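Local coordinates for protein enoyl-CoA hydratase/isomerase (Mycobacterium avium, PDB 3P5M) that probably hydrates or isomerises the double bond of enoyl-CoA thioesters, as a hexameric member of the crotonase superfamily, at residues Pro33-Leu38 and Asn82-Ala87; Gly107-Leu112 and Met135-Ala140; Ala140-Pro145 and Glu218-Ile223; Ala166-Phe169 and Met173-His176. All coordinates share one frame; numbering follows the deposited sequence.

Contact 1 of 4, residues Pro33-Leu38 and Asn82-Ala87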
loop_
_atom_site.group_PDB
_atom_site.type_symbol
_atom_site.label_atom_id
_atom_site.label_comp_id
_atom_site.label_asym_id
_atom_site.label_seq_id
_atom_site.Cartn_x
_atom_site.Cartn_y
_atom_site.Cartn_z
ATOM N N PRO B 33 -6.003 41.586 9.331
ATOM C CA PRO B 33 -7.151 41.637 10.252
ATOM C C PRO B 33 -7.707 40.242 10.538
ATOM O O PRO B 33 -7.926 39.890 11.694
ATOM C CB PRO B 33 -8.204 42.464 9.489
ATOM C CG PRO B 33 -7.467 43.161 8.365
ATOM C CD PRO B 33 -6.025 42.701 8.357
ATOM N N MET B 34 -7.915 39.455 9.485
ATOM C CA MET B 34 -8.513 38.128 9.619
ATOM C C MET B 34 -7.677 37.221 10.517
ATOM O O MET B 34 -8.222 36.507 11.376
ATOM C CB MET B 34 -8.727 37.503 8.246
ATOM C CG MET B 34 -9.432 36.173 8.239
ATOM S SD MET B 34 -9.886 35.808 6.546
ATOM C CE MET B 34 -10.598 34.156 6.678
ATOM N N LEU B 35 -6.356 37.271 10.332
ATOM C CA LEU B 35 -5.440 36.441 11.131
ATOM C C LEU B 35 -5.421 36.845 12.600
ATOM O O LEU B 35 -5.497 35.985 13.480
ATOM C CB LEU B 35 -4.017 36.462 10.552
ATOM C CG LEU B 35 -3.811 35.802 9.183
ATOM C CD1 LEU B 35 -2.416 36.096 8.633
ATOM C CD2 LEU B 35 -4.047 34.319 9.259
ATOM N N GLU B 36 -5.318 38.149 12.850
ATOM C CA GLU B 36 -5.328 38.687 14.216
ATOM C C GLU B 36 -6.609 38.340 14.951
ATOM O O GLU B 36 -6.574 37.963 16.115
ATOM C CB GLU B 36 -5.110 40.198 14.227
ATOM C CG GLU B 36 -3.661 40.599 14.448
ATOM C CD GLU B 36 -3.442 42.112 14.376
ATOM O OE1 GLU B 36 -4.349 42.880 14.779
ATOM O OE2 GLU B 36 -2.358 42.542 13.919
ATOM N N GLU B 37 -7.730 38.471 14.255
ATOM C CA GLU B 37 -9.022 38.047 14.766
ATOM C C GLU B 37 -9.028 36.566 15.180
ATOM O O GLU B 37 -9.413 36.221 16.298
ATOM C CB GLU B 37 -10.113 38.314 13.719
ATOM C CG GLU B 37 -11.542 37.935 14.178
ATOM C CD GLU B 37 -12.150 38.928 15.155
ATOM O OE1 GLU B 37 -11.522 39.954 15.440
ATOM O OE2 GLU B 37 -13.273 38.686 15.635
ATOM N N LEU B 38 -8.591 35.710 14.264
ATOM C CA LEU B 38 -8.512 34.289 14.498
ATOM C C LEU B 38 -7.724 33.980 15.782
ATOM O O LEU B 38 -8.139 33.173 16.618
ATOM C CB LEU B 38 -7.849 33.645 13.277
ATOM C CG LEU B 38 -7.643 32.132 13.155
ATOM C CD1 LEU B 38 -8.906 31.380 13.481
ATOM C CD2 LEU B 38 -7.178 31.779 11.737
ATOM N N ASN B 82 2.251 33.675 11.769
ATOM C CA ASN B 82 3.101 33.003 12.743
ATOM C C ASN B 82 2.445 32.856 14.108
ATOM O O ASN B 82 2.488 31.768 14.722
ATOM C CB ASN B 82 4.479 33.684 12.832
ATOM C CG ASN B 82 5.362 33.379 11.615
ATOM O OD1 ASN B 82 5.126 32.395 10.905
ATOM N ND2 ASN B 82 6.400 34.190 11.399
ATOM N N ARG B 83 1.802 33.927 14.582
ATOM C CA ARG B 83 1.189 33.882 15.910
ATOM C C ARG B 83 -0.047 32.989 15.949
ATOM O O ARG B 83 -0.331 32.407 16.985
ATOM C CB ARG B 83 0.886 35.301 16.438
ATOM C CG ARG B 83 2.139 35.989 17.098
ATOM C CD ARG B 83 2.264 37.486 16.737
ATOM N NE ARG B 83 0.940 38.021 16.395
ATOM C CZ ARG B 83 0.712 39.232 15.890
ATOM N NH1 ARG B 83 1.732 40.059 15.688
ATOM N NH2 ARG B 83 -0.542 39.604 15.591
ATOM N N VAL B 84 -0.774 32.860 14.829
ATOM C CA VAL B 84 -1.927 31.937 14.772
ATOM C C VAL B 84 -1.433 30.519 15.027
ATOM O O VAL B 84 -1.960 29.801 15.874
ATOM C CB VAL B 84 -2.685 32.021 13.421
ATOM C CG1 VAL B 84 -3.677 30.870 13.265
ATOM C CG2 VAL B 84 -3.426 33.385 13.294
ATOM N N VAL B 85 -0.375 30.143 14.321
ATOM C CA VAL B 85 0.173 28.791 14.438
ATOM C C VAL B 85 0.693 28.526 15.863
ATOM O O VAL B 85 0.442 27.474 16.435
ATOM C CB VAL B 85 1.268 28.530 13.372
ATOM C CG1 VAL B 85 2.037 27.224 13.705
ATOM C CG2 VAL B 85 0.640 28.528 11.957
ATOM N N ARG B 86 1.415 29.482 16.419
ATOM C CA ARG B 86 1.906 29.340 17.778
ATOM C C ARG B 86 0.774 29.213 18.799
ATOM O O ARG B 86 0.844 28.348 19.650
ATOM C CB ARG B 86 2.898 30.439 18.167
ATOM C CG ARG B 86 3.368 30.335 19.652
ATOM C CD ARG B 86 4.094 28.996 20.046
ATOM N NE ARG B 86 5.481 28.942 19.572
ATOM C CZ ARG B 86 6.366 27.984 19.880
ATOM N NH1 ARG B 86 6.046 26.983 20.705
ATOM N NH2 ARG B 86 7.597 28.033 19.361
ATOM N N ALA B 87 -0.255 30.045 18.686
ATOM C CA ALA B 87 -1.444 29.960 19.555
ATOM C C ALA B 87 -2.175 28.605 19.523
ATOM O O ALA B 87 -2.609 28.081 20.573
ATOM C CB ALA B 87 -2.409 31.098 19.217
#
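Val-84 meets Leu-35 and Leu-38 with a separate methyl for each, a compact example of how one beta-branched residue can serve two turns of a neighbouring helix. Its side chain lies roughly at right angles to both leucines. With CG1 anti to the backbone N, the valine turns that methyl to Leu-38, where it rests 3.9 Å from CD2. CG2 faces Leu-35 instead, 4.2 Å from its CB and equally near its CD2, and comes closest to the backbone, 3.3 Å from Leu-35 O. The two helices, 32-47 and 74-90, run almost parallel here: their local axes cross at 20° and come within 9.1 Å, with the CA atoms of Leu-35 and Val-84 nearest each other.

Toward the solvent Glu-36 and Arg-83 lie alongside, pointing the same way. Arg-83 bends at chi2 and chi3 to bring its guanidinium across, whereas Glu-36 is extended beyond CG. Arg-83 NH2 nears Glu-36 CG at 3.5 Å, the methylene sitting in the guanidinium plane at its edge, and the salt bridge from NH2 to Glu-36 OE2 is long, 3.8 Å. Carboxylate and guanidinium planes are turned 37° apart, not paired flat. Helix 106-113 continues the apolar layer, Leu-110 against Val-84 and Phe-106 against Leu-35, and Leu-38 also reaches Ile-8 of strand 8-13.

The chemistry is therefore divided: buried methyl packing probably does most of the joining, while the stretched ion pair at the surface should add only a modest electrostatic attraction.

Contact 2 of 4, residues Gly107-Leu112 and Met135-Ala140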
loop_
_atom_site.group_PDB
_atom_site.type_symbol
_atom_site.label_atom_id
_atom_site.label_comp_id
_atom_site.label_asym_id
_atom_site.label_seq_id
_atom_site.Cartn_x
_atom_site.Cartn_y
_atom_site.Cartn_z
ATOM N N GLY B 107 -2.970 28.201 4.457
ATOM C CA GLY B 107 -4.077 27.266 4.765
ATOM C C GLY B 107 -3.593 25.866 5.115
ATOM O O GLY B 107 -4.204 25.160 5.924
ATOM N N CYS B 108 -2.499 25.457 4.497
ATOM C CA CYS B 108 -1.870 24.202 4.847
ATOM C C CYS B 108 -1.214 24.303 6.231
ATOM O O CYS B 108 -1.460 23.474 7.129
ATOM C CB CYS B 108 -0.843 23.796 3.762
ATOM S SG CYS B 108 -0.075 22.177 4.044
ATOM N N SER B 109 -0.374 25.321 6.413
ATOM C CA SER B 109 0.262 25.564 7.696
ATOM C C SER B 109 -0.779 25.529 8.841
ATOM O O SER B 109 -0.542 24.896 9.879
ATOM C CB SER B 109 0.944 26.928 7.669
ATOM O OG SER B 109 1.791 27.057 6.532
ATOM N N LEU B 110 -1.919 26.205 8.629
ATOM C CA LEU B 110 -3.001 26.325 9.620
ATOM C C LEU B 110 -3.574 24.955 10.058
ATOM O O LEU B 110 -3.699 24.654 11.269
ATOM C CB LEU B 110 -4.134 27.165 9.010
ATOM C CG LEU B 110 -5.376 27.553 9.806
ATOM C CD1 LEU B 110 -4.982 28.330 11.035
ATOM C CD2 LEU B 110 -6.181 28.464 8.884
ATOM N N ALA B 111 -3.974 24.166 9.069
ATOM C CA ALA B 111 -4.542 22.837 9.311
ATOM C C ALA B 111 -3.497 22.018 10.068
ATOM O O ALA B 111 -3.794 21.396 11.085
ATOM C CB ALA B 111 -4.876 22.168 7.989
ATOM N N LEU B 112 -2.256 22.059 9.605
ATOM C CA LEU B 112 -1.204 21.190 10.183
ATOM C C LEU B 112 -0.692 21.621 11.561
ATOM O O LEU B 112 -0.111 20.821 12.305
ATOM C CB LEU B 112 -0.055 20.998 9.192
ATOM C CG LEU B 112 -0.453 20.457 7.820
ATOM C CD1 LEU B 112 0.776 20.097 7.002
ATOM C CD2 LEU B 112 -1.360 19.218 7.942
ATOM N N MET B 135 7.895 31.785 -0.693
ATOM C CA MET B 135 8.341 30.609 0.044
ATOM C C MET B 135 7.281 30.251 1.092
ATOM O O MET B 135 6.350 31.049 1.315
ATOM C CB MET B 135 9.670 30.920 0.746
ATOM C CG MET B 135 9.473 31.777 1.997
ATOM S SD MET B 135 11.000 32.150 2.846
ATOM C CE MET B 135 11.443 30.551 3.469
ATOM N N PRO B 136 7.399 29.053 1.727
ATOM C CA PRO B 136 6.388 28.629 2.708
ATOM C C PRO B 136 6.382 29.596 3.889
ATOM O O PRO B 136 7.398 30.239 4.146
ATOM C CB PRO B 136 6.863 27.237 3.121
ATOM C CG PRO B 136 7.547 26.712 1.859
ATOM C CD PRO B 136 8.272 27.926 1.320
ATOM N N ASP B 137 5.234 29.723 4.560
ATOM C CA ASP B 137 5.106 30.580 5.761
ATOM C C ASP B 137 4.302 29.901 6.887
ATOM O O ASP B 137 3.918 28.721 6.778
ATOM C CB ASP B 137 4.445 31.909 5.404
ATOM C CG ASP B 137 3.034 31.732 4.890
ATOM O OD1 ASP B 137 2.437 30.629 5.039
ATOM O OD2 ASP B 137 2.510 32.701 4.328
ATOM N N GLY B 138 4.039 30.652 7.962
ATOM C CA GLY B 138 3.315 30.121 9.106
ATOM C C GLY B 138 4.191 29.260 9.983
ATOM O O GLY B 138 3.796 28.920 11.089
ATOM N N GLY B 139 5.386 28.925 9.507
ATOM C CA GLY B 139 6.231 27.929 10.135
ATOM C C GLY B 139 5.970 26.538 9.527
ATOM O O GLY B 139 6.372 25.535 10.105
ATOM N N ALA B 140 5.315 26.475 8.362
ATOM C CA ALA B 140 5.238 25.226 7.576
ATOM C C ALA B 140 6.594 24.476 7.463
ATOM O O ALA B 140 6.642 23.229 7.498
ATOM C CB ALA B 140 4.666 25.500 6.158
#
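Between Asp-137 and Ala-140 the chain makes a type I' turn, with Gly-138 and Gly-139 at its centre, closed by Ala-140 N to Asp-137 O (3.1 Å) and set against helix 106-113 where Ser-109 and Ala-140 have CA atoms 5.0 Å apart. Ser-109 carries the contact. Its OG, anti to its own carbonyl carbon, points at the turn and donates a 2.7 Å hydrogen bond to Asp-137 O, the hydroxyl standing 31° out of the carbonyl plane. Ala-140 N reaches that same oxygen from the opposite face, which gives this carbonyl two donors and helps fix the turn.

This is the crotonase fold, and the sequence of helix 106-113 suggests that Ser-109 stands where enoyl-CoA hydratases carry a glutamate of the active site. Asp-137, on the glycine-rich loop, probably lies beside the same pocket, its OD1 3.9 Å from Ser-109 OG.

Flanking the bond, Ala-140 CB packs 3.3 Å from Ser-109 OG, and Gly-138 CA lies 4.2 Å from Ser-109 CB, an approach that its lack of a side chain allows. Outside the pair, Glu-224 OE1 accepts from Gly-139 N and Gln-221 NE2 donates to Gly-138 O, both from helix 217-231, while Met-135 and Pro-136 pack on Thr-205 of a second subunit.

Contact 3 of 4, residues Ala140-Pro145 and Glu218-Ile223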
loop_
_atom_site.group_PDB
_atom_site.type_symbol
_atom_site.label_atom_id
_atom_site.label_comp_id
_atom_site.label_asym_id
_atom_site.label_seq_id
_atom_site.Cartn_x
_atom_site.Cartn_y
_atom_site.Cartn_z
ATOM N N ALA B 140 5.315 26.475 8.362
ATOM C CA ALA B 140 5.238 25.226 7.576
ATOM C C ALA B 140 6.594 24.476 7.463
ATOM O O ALA B 140 6.642 23.229 7.498
ATOM C CB ALA B 140 4.666 25.500 6.158
ATOM N N SER B 141 7.700 25.220 7.347
ATOM C CA SER B 141 9.001 24.553 7.092
ATOM C C SER B 141 9.449 23.730 8.295
ATOM O O SER B 141 10.166 22.763 8.138
ATOM C CB SER B 141 10.104 25.547 6.710
ATOM O OG SER B 141 9.660 26.418 5.680
ATOM N N ALA B 142 9.026 24.125 9.491
ATOM C CA ALA B 142 9.310 23.348 10.710
ATOM C C ALA B 142 8.243 22.313 10.976
ATOM O O ALA B 142 8.571 21.241 11.486
ATOM C CB ALA B 142 9.435 24.272 11.929
ATOM N N LEU B 143 6.983 22.596 10.633
ATOM C CA LEU B 143 5.893 21.635 10.897
ATOM C C LEU B 143 5.984 20.401 10.012
ATOM O O LEU B 143 6.010 19.285 10.502
ATOM C CB LEU B 143 4.493 22.256 10.699
ATOM C CG LEU B 143 4.067 23.434 11.598
ATOM C CD1 LEU B 143 2.793 24.073 11.078
ATOM C CD2 LEU B 143 3.836 22.902 12.998
ATOM N N LEU B 144 6.042 20.612 8.712
ATOM C CA LEU B 144 6.054 19.507 7.750
ATOM C C LEU B 144 7.128 18.391 7.933
ATOM O O LEU B 144 6.796 17.194 7.875
ATOM C CB LEU B 144 5.989 20.074 6.318
ATOM C CG LEU B 144 4.599 20.510 5.806
ATOM C CD1 LEU B 144 4.655 21.452 4.591
ATOM C CD2 LEU B 144 3.842 19.266 5.384
ATOM N N PRO B 145 8.400 18.741 8.179
ATOM C CA PRO B 145 9.357 17.622 8.293
ATOM C C PRO B 145 9.084 16.633 9.447
ATOM O O PRO B 145 9.404 15.439 9.328
ATOM C CB PRO B 145 10.700 18.333 8.523
ATOM C CG PRO B 145 10.559 19.669 7.872
ATOM C CD PRO B 145 9.092 20.058 8.175
ATOM N N GLU B 218 9.964 28.620 16.352
ATOM C CA GLU B 218 10.253 30.060 16.364
ATOM C C GLU B 218 11.408 30.471 15.422
ATOM O O GLU B 218 11.200 31.346 14.567
ATOM C CB GLU B 218 10.464 30.577 17.801
ATOM C CG GLU B 218 10.117 32.043 18.018
ATOM C CD GLU B 218 10.447 32.526 19.425
ATOM O OE1 GLU B 218 11.577 32.308 19.903
ATOM O OE2 GLU B 218 9.575 33.122 20.063
ATOM N N PRO B 219 12.624 29.870 15.573
ATOM C CA PRO B 219 13.694 30.294 14.645
ATOM C C PRO B 219 13.306 30.107 13.156
ATOM O O PRO B 219 13.686 30.923 12.301
ATOM C CB PRO B 219 14.881 29.360 14.968
ATOM C CG PRO B 219 14.507 28.553 16.131
ATOM C CD PRO B 219 13.106 28.912 16.585
ATOM N N VAL B 220 12.563 29.042 12.847
ATOM C CA VAL B 220 12.173 28.796 11.467
ATOM C C VAL B 220 11.165 29.852 10.988
ATOM O O VAL B 220 11.268 30.322 9.864
ATOM C CB VAL B 220 11.628 27.361 11.227
ATOM C CG1 VAL B 220 10.980 27.249 9.843
ATOM C CG2 VAL B 220 12.733 26.342 11.363
ATOM N N GLN B 221 10.217 30.225 11.853
ATOM C CA GLN B 221 9.241 31.280 11.518
ATOM C C GLN B 221 9.948 32.620 11.236
ATOM O O GLN B 221 9.599 33.304 10.292
ATOM C CB GLN B 221 8.183 31.427 12.626
ATOM C CG GLN B 221 7.032 30.340 12.602
ATOM C CD GLN B 221 6.063 30.507 13.763
ATOM O OE1 GLN B 221 6.431 31.085 14.784
ATOM N NE2 GLN B 221 4.824 30.008 13.626
ATOM N N ALA B 222 10.960 32.952 12.033
ATOM C CA ALA B 222 11.783 34.144 11.800
ATOM C C ALA B 222 12.557 34.119 10.467
ATOM O O ALA B 222 12.727 35.143 9.815
ATOM C CB ALA B 222 12.729 34.354 12.945
ATOM N N ILE B 223 13.049 32.948 10.082
ATOM C CA ILE B 223 13.685 32.799 8.794
ATOM C C ILE B 223 12.680 32.973 7.663
ATOM O O ILE B 223 12.998 33.641 6.690
ATOM C CB ILE B 223 14.445 31.500 8.691
ATOM C CG1 ILE B 223 15.679 31.586 9.621
ATOM C CG2 ILE B 223 14.838 31.228 7.231
ATOM C CD1 ILE B 223 16.271 30.220 10.009
#
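Ser-141 splits its side chain between two residues of helix 217-231: its OG hydrogen-bonds Glu-224 OE2, and its CB lies 3.7 Å from Val-220 CG1. Placed beside the backbone N, the hydroxyl is directed at the glutamate one turn further along from the valine, the same acid that holds the turn before helix 140-143.

Val-220 does the apolar work, a case of one branched residue filling the angle between two small ones. CG1, anti to the backbone N, reaches between Ser-141 and Ala-142, touching Ser-141 CB and standing 3.7 Å from Ala-142 N. Val-220 CB and CG2 both lie 3.9 Å from Ala-142 CB. Small side chains on the short helix let the backbones come close, the CA atoms of Ala-142 and Val-220 being 6.2 Å apart.

The valine also packs on Ala-212 of a second subunit, and Ser-141 on Ala-208 of that subunit, so the contact lies against a subunit interface of the hexamer. Within its own chain, segment 140-145 lies among helix 217-231, met here, helix 106-113, where Leu-144 touches Leu-112, and helix 150-159, where Leu-144 touches Thr-153 and Met-156.

Contact 4 of 4, residues Ala166-Phe169 and Met173-His176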
loop_
_atom_site.group_PDB
_atom_site.type_symbol
_atom_site.label_atom_id
_atom_site.label_comp_id
_atom_site.label_asym_id
_atom_site.label_seq_id
_atom_site.Cartn_x
_atom_site.Cartn_y
_atom_site.Cartn_z
ATOM N N ALA B 166 -5.881 11.534 0.624
ATOM C CA ALA B 166 -5.461 10.123 0.745
ATOM C C ALA B 166 -3.931 9.997 0.908
ATOM O O ALA B 166 -3.466 9.292 1.778
ATOM C CB ALA B 166 -5.902 9.331 -0.498
ATOM N N THR B 167 -3.176 10.689 0.048
ATOM C CA THR B 167 -1.715 10.706 0.097
ATOM C C THR B 167 -1.196 11.333 1.396
ATOM O O THR B 167 -0.308 10.763 2.021
ATOM C CB THR B 167 -1.162 11.458 -1.106
ATOM O OG1 THR B 167 -1.646 10.824 -2.278
ATOM C CG2 THR B 167 0.383 11.481 -1.128
ATOM N N ALA B 168 -1.787 12.471 1.809
ATOM C CA ALA B 168 -1.440 13.116 3.066
ATOM C C ALA B 168 -1.616 12.148 4.212
ATOM O O ALA B 168 -0.738 12.044 5.065
ATOM C CB ALA B 168 -2.267 14.389 3.317
ATOM N N PHE B 169 -2.738 11.439 4.243
ATOM C CA PHE B 169 -2.907 10.406 5.278
ATOM C C PHE B 169 -1.835 9.282 5.297
ATOM O O PHE B 169 -1.351 8.865 6.392
ATOM C CB PHE B 169 -4.295 9.789 5.162
ATOM C CG PHE B 169 -4.581 8.766 6.209
ATOM C CD1 PHE B 169 -4.866 9.166 7.519
ATOM C CD2 PHE B 169 -4.574 7.401 5.891
ATOM C CE1 PHE B 169 -5.149 8.222 8.501
ATOM C CE2 PHE B 169 -4.850 6.442 6.866
ATOM C CZ PHE B 169 -5.144 6.855 8.182
ATOM N N MET B 173 0.883 12.997 7.327
ATOM C CA MET B 173 0.725 14.447 7.413
ATOM C C MET B 173 -0.430 14.826 8.315
ATOM O O MET B 173 -0.379 15.815 9.017
ATOM C CB MET B 173 0.443 15.055 6.019
ATOM C CG MET B 173 0.593 16.589 5.940
ATOM S SD MET B 173 -0.087 17.361 4.412
ATOM C CE MET B 173 1.146 16.718 3.275
ATOM N N ILE B 174 -1.492 14.037 8.248
ATOM C CA ILE B 174 -2.743 14.334 8.914
ATOM C C ILE B 174 -3.188 13.125 9.728
ATOM O O ILE B 174 -2.895 11.985 9.347
ATOM C CB ILE B 174 -3.852 14.775 7.875
ATOM C CG1 ILE B 174 -3.992 13.750 6.743
ATOM C CG2 ILE B 174 -3.483 16.178 7.309
ATOM C CD1 ILE B 174 -5.257 13.956 5.857
ATOM N N SER B 175 -3.908 13.360 10.820
ATOM C CA SER B 175 -4.305 12.263 11.702
ATOM C C SER B 175 -5.476 11.413 11.172
ATOM O O SER B 175 -5.500 10.224 11.404
ATOM C CB SER B 175 -4.646 12.809 13.075
ATOM O OG SER B 175 -5.770 13.665 12.964
ATOM N N HIS B 176 -6.396 12.027 10.424
ATOM C CA HIS B 176 -7.654 11.363 9.988
ATOM C C HIS B 176 -8.000 11.541 8.543
ATOM O O HIS B 176 -7.904 12.663 7.979
ATOM C CB HIS B 176 -8.848 11.845 10.808
ATOM C CG HIS B 176 -8.833 11.362 12.228
ATOM N ND1 HIS B 176 -8.001 11.904 13.181
ATOM C CD2 HIS B 176 -9.515 10.363 12.840
ATOM C CE1 HIS B 176 -8.197 11.281 14.334
ATOM N NE2 HIS B 176 -9.100 10.333 14.150
HETATM O O HOH W 1 -1.564 9.696 8.997
#
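Ala-168 O accepts Met-173 N at 2.9 Å, a bond between residues five apart that turns the chain out of helix 165-171 and on to strand 176-177, the outermost strand of the main sheet within this crotonase-fold chain. Round this bond the side chains close in. Ala-168 CB meets Met-173 SD at 3.8 Å and Ile-174 CG1 at 3.9 Å. Ile-174 CG1 lies between its own backbone N and carbonyl carbon, a torsion that carries it over the helix backbone to 3.6 Å from Phe-169 N.

Phe-169 leaves the helix pointing away, but its ring swings back along the outgoing segment 173-176: CE1 approaches Ser-175 O at 3.5 Å, the oxygen lying in the ring plane at its edge. Ser-175 O is also held by Arg-155 of a third subunit. A bridging water donates to Phe-169 O and to Ile-174 O, 2.7 Å from each, tying the helix end to the loop a second time.

Further out, Phe-125 of strand 124-126 touches Ala-168, Met-173 and Ile-174, and His-176 pairs through its backbone with Val-117 and Ala-119. Ser-175 OG bonds Val-117 N and is hydrogen-bonded to His-176 ND1 (2.9 Å), lying in the imidazole plane at the ring edge.

Contacts 2 and 3 adjoin within one chain: they share Ala-140, and their centres are 9 Å apart. Gln-221 binds both to contact 1, since its NE2 lies 2.9 Å from Gly-138 O and, more weakly, 3.1 Å from Asn-82 O. Contact 1 also presses directly on contact 2, with Val-85 CG2 3.3 Å from Gly-138 O. Contact 4 is remote from contact 1, about 24 Å between centres, on the other side of the chain's centre. Leu-112 of contact 2 reaches contact 4, its CD1 3.7 Å from Met-173 CG. If the family resemblance holds, the acyl-CoA pocket lies beside contact 2, and the other three contacts each touch contact 2.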